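OBody AM1L10 (Pyrobaculum aerophilum, PDB 4GN3) probably binds a partner protein through an engineered surface, being an OBody built on an OB-fold nucleic acid binding domain. Local coordinates at residues Ser55-Tyr60 against Gly98-Pro103. Numbering follows the deposited sequence. Where two conformers were deposited one is given.
Sequences SVYLEY and GVEIFP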
ATOM      1  N   SER B  55      -4.446   4.131 -10.287  1.00 20.48           N
ATOM      2  CA  SER B  55      -4.503   3.825  -8.865  1.00 21.44           C
ATOM      3  C   SER B  55      -5.272   4.877  -8.093  1.00 20.89           C
ATOM      4  O   SER B  55      -4.956   6.067  -8.151  1.00 20.37           O
ATOM      5  CB  SER B  55      -3.091   3.719  -8.283  1.00 22.11           C
ATOM      6  OG  SER B  55      -2.389   2.608  -8.816  1.00 25.73           O
ATOM      7  N   VAL B  56      -6.277   4.412  -7.360  1.00 20.90           N
ATOM      8  CA  VAL B  56      -7.042   5.244  -6.448  1.00 20.72           C
ATOM      9  C   VAL B  56      -6.700   4.755  -5.042  1.00 21.18           C
ATOM     10  O   VAL B  56      -6.969   3.603  -4.693  1.00 21.20           O
ATOM     11  CB  VAL B  56      -8.563   5.132  -6.722  1.00 20.93           C
ATOM     12  CG1 VAL B  56      -9.355   5.979  -5.738  1.00 20.13           C
ATOM     13  CG2 VAL B  56      -8.881   5.547  -8.154  1.00 20.37           C
ATOM     14  N   TYR B  57      -6.095   5.617  -4.233  0.70 21.24           N
ATOM     15  CA  TYR B  57      -5.685   5.158  -2.913  0.70 21.80           C
ATOM     16  C   TYR B  57      -6.570   5.659  -1.787  0.70 22.02           C
ATOM     17  O   TYR B  57      -7.076   6.785  -1.803  0.70 22.35           O
ATOM     18  CB  TYR B  57      -4.208   5.451  -2.637  0.70 22.61           C
ATOM     19  CG  TYR B  57      -3.914   6.860  -2.201  0.70 22.59           C
ATOM     20  CD1 TYR B  57      -3.819   7.183  -0.847  0.70 22.79           C
ATOM     21  CD2 TYR B  57      -3.716   7.870  -3.136  0.70 22.75           C
ATOM     22  CE1 TYR B  57      -3.537   8.474  -0.440  0.70 23.27           C
ATOM     23  CE2 TYR B  57      -3.428   9.168  -2.739  0.70 23.13           C
ATOM     24  CZ  TYR B  57      -3.342   9.461  -1.392  0.70 23.45           C
ATOM     25  OH  TYR B  57      -3.065  10.743  -0.989  0.70 23.66           O
ATOM     26  N   LEU B  58      -6.743   4.792  -0.803  1.00 21.70           N
ATOM     27  CA  LEU B  58      -7.463   5.134   0.418  1.00 22.49           C
ATOM     28  C   LEU B  58      -6.471   4.936   1.553  1.00 22.86           C
ATOM     29  O   LEU B  58      -5.773   3.918   1.602  1.00 23.65           O
ATOM     30  CB  LEU B  58      -8.703   4.251   0.606  1.00 22.40           C
ATOM     31  CG  LEU B  58      -9.859   4.457  -0.393  1.00 22.28           C
ATOM     32  CD1 LEU B  58      -9.529   3.886  -1.766  1.00 21.64           C
ATOM     33  CD2 LEU B  58     -11.124   3.809   0.149  1.00 22.19           C
ATOM     34  N   GLU B  59      -6.393   5.929   2.431  1.00 23.09           N
ATOM     35  CA  GLU B  59      -5.425   5.933   3.522  1.00 23.84           C
ATOM     36  C   GLU B  59      -6.149   6.295   4.806  1.00 23.64           C
ATOM     37  O   GLU B  59      -6.835   7.329   4.862  1.00 23.61           O
ATOM     38  CB  GLU B  59      -4.305   6.939   3.223  1.00 25.63           C
ATOM     39  CG  GLU B  59      -3.292   7.102   4.349  1.00 27.42           C
ATOM     40  CD  GLU B  59      -2.309   8.238   4.111  1.00 29.66           C
ATOM     41  OE1 GLU B  59      -2.182   8.703   2.957  1.00 30.57           O
ATOM     42  OE2 GLU B  59      -1.654   8.660   5.088  1.00 30.27           O
ATOM     43  N   TYR B  60      -6.021   5.445   5.825  1.00 23.13           N
ATOM     44  CA  TYR B  60      -6.704   5.686   7.091  1.00 25.04           C
ATOM     45  C   TYR B  60      -6.327   7.041   7.677  1.00 25.18           C
ATOM     46  O   TYR B  60      -5.160   7.415   7.676  1.00 24.34           O
ATOM     47  CB  TYR B  60      -6.444   4.587   8.134  1.00 25.90           C
ATOM     48  CG  TYR B  60      -7.224   4.853   9.411  1.00 26.75           C
ATOM     49  CD1 TYR B  60      -6.625   5.492  10.502  1.00 27.00           C
ATOM     50  CD2 TYR B  60      -8.575   4.512   9.507  1.00 27.42           C
ATOM     51  CE1 TYR B  60      -7.345   5.765  11.653  1.00 27.76           C
ATOM     52  CE2 TYR B  60      -9.306   4.780  10.654  1.00 27.84           C
ATOM     53  CZ  TYR B  60      -8.686   5.403  11.722  1.00 28.24           C
ATOM     54  OH  TYR B  60      -9.406   5.670  12.858  1.00 28.68           O
ATOM     55  N   GLY B  98       3.621   6.470 -11.035  1.00 34.73           N
ATOM     56  CA  GLY B  98       3.933   7.862 -11.342  1.00 33.29           C
ATOM     57  C   GLY B  98       2.799   8.800 -10.955  1.00 32.57           C
ATOM     58  O   GLY B  98       3.027   9.985 -10.689  1.00 32.26           O
ATOM     59  N   VAL B  99       1.580   8.262 -10.906  1.00 29.53           N
ATOM     60  CA  VAL B  99       0.375   9.067 -10.672  1.00 27.03           C
ATOM     61  C   VAL B  99      -0.690   8.247  -9.929  1.00 25.48           C
ATOM     62  O   VAL B  99      -0.755   7.022 -10.070  1.00 23.98           O
ATOM     63  CB  VAL B  99      -0.184   9.620 -12.008  1.00 27.71           C
ATOM     64  CG1 VAL B  99      -0.842   8.519 -12.830  1.00 27.48           C
ATOM     65  CG2 VAL B  99      -1.159  10.760 -11.760  1.00 27.83           C
ATOM     66  N   GLU B 100      -1.507   8.930  -9.131  1.00 23.47           N
ATOM     67  CA  GLU B 100      -2.619   8.292  -8.432  1.00 23.80           C
ATOM     68  C   GLU B 100      -3.744   9.297  -8.176  1.00 22.49           C
ATOM     69  O   GLU B 100      -3.581  10.503  -8.418  1.00 22.42           O
ATOM     70  CB  GLU B 100      -2.144   7.676  -7.111  1.00 24.68           C
ATOM     71  CG  GLU B 100      -1.628   8.712  -6.123  1.00 26.12           C
ATOM     72  CD  GLU B 100      -0.784   8.123  -5.005  1.00 27.32           C
ATOM     73  OE1 GLU B 100      -0.159   8.891  -4.262  1.00 28.36           O
ATOM     74  OE2 GLU B 100      -0.760   6.894  -4.841  1.00 28.23           O
ATOM     75  N   ILE B 101      -4.872   8.790  -7.680  1.00 21.46           N
ATOM     76  CA  ILE B 101      -6.035   9.619  -7.356  1.00 21.40           C
ATOM     77  C   ILE B 101      -6.424   9.468  -5.888  1.00 21.32           C
ATOM     78  O   ILE B 101      -6.560   8.351  -5.369  1.00 21.47           O
ATOM     79  CB  ILE B 101      -7.256   9.311  -8.275  1.00 20.98           C
ATOM     80  CG1 ILE B 101      -6.925   9.641  -9.741  1.00 21.02           C
ATOM     81  CG2 ILE B 101      -8.482  10.090  -7.814  1.00 21.61           C
ATOM     82  CD1 ILE B 101      -7.947   9.151 -10.760  1.00 20.52           C
ATOM     83  N   PHE B 102      -6.593  10.613  -5.229  1.00 20.90           N
ATOM     84  CA  PHE B 102      -7.065  10.671  -3.856  1.00 22.28           C
ATOM     85  C   PHE B 102      -8.562  10.960  -3.947  1.00 21.31           C
ATOM     86  O   PHE B 102      -8.946  12.066  -4.314  1.00 19.99           O
ATOM     87  CB  PHE B 102      -6.318  11.788  -3.109  1.00 24.70           C
ATOM     88  CG  PHE B 102      -6.592  11.834  -1.631  1.00 27.94           C
ATOM     89  CD1 PHE B 102      -6.325  10.732  -0.817  1.00 29.70           C
ATOM     90  CD2 PHE B 102      -7.090  12.996  -1.039  1.00 30.34           C
ATOM     91  CE1 PHE B 102      -6.565  10.782   0.552  1.00 30.04           C
ATOM     92  CE2 PHE B 102      -7.336  13.053   0.329  1.00 30.86           C
ATOM     93  CZ  PHE B 102      -7.071  11.944   1.123  1.00 31.42           C
ATOM     94  N   PRO B 103      -9.413   9.958  -3.637  1.00 21.62           N
ATOM     95  CA  PRO B 103     -10.842  10.075  -3.940  1.00 21.55           C
ATOM     96  C   PRO B 103     -11.655  10.897  -2.937  1.00 22.02           C
ATOM     97  O   PRO B 103     -11.388  10.870  -1.737  1.00 22.95           O
ATOM     98  CB  PRO B 103     -11.316   8.618  -3.909  1.00 21.14           C
ATOM     99  CG  PRO B 103     -10.443   7.971  -2.883  1.00 21.08           C
ATOM    100  CD  PRO B 103      -9.101   8.680  -2.967  1.00 21.20           C
TER
HETATM  101  O   HOH W   1      -1.968   5.185 -11.546  1.00 24.44           O
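Val56 pairs in parallel with Ile101, where the short strand axes pass 4.6 Å apart, their directions 46° apart. Ile101 sits between two backbone bonds: its N donates to Ser55 O at 2.8 Å, and its O accepts from Tyr57 N at 3.0 Å. Upstream, a water carries the pairing on, accepting from Ser55 N and donating to Val99 O. Val56 and Ile101 point to the same face of the sheet. CG1 of Val56 lies anti to its backbone N and reaches Pro103 CG at 3.6 Å, while CG2 faces Ile101 CB. Pro103 has no N-H to continue the pairing; its CD instead lies 3.0 Å from Tyr57 O, which is buried without a polar partner. In the conformer described, the Tyr57 ring lies between the Glu100 side chain and Phe102. The extended chain of Glu100 brings its CD 3.5 Å from Tyr57 CD2, the carboxylate plane turned 38° from the ring. Phe102 CD1 comes within 3.3 Å of Tyr57 CZ, and the two rings are tilted by 33°. The Tyr57 hydroxyl is hydrogen-bonded to Glu87 and Lys62, and Lys62 also makes a cation-pi contact with Phe102. Glu100 OE1 forms a salt bridge with a basic side chain on the chain of another protein, and Tyr57 makes a cation-pi contact to that chain, consistent with a binding surface here. The parallel pair joins strands 54-59 and 99-103 of the OB-fold barrel. Strand 40-46 flanks the first and strand 79-88 the second. Val56 and Pro103 pack on Ile82, and Pro103 also meets Leu67 of helix 65-73.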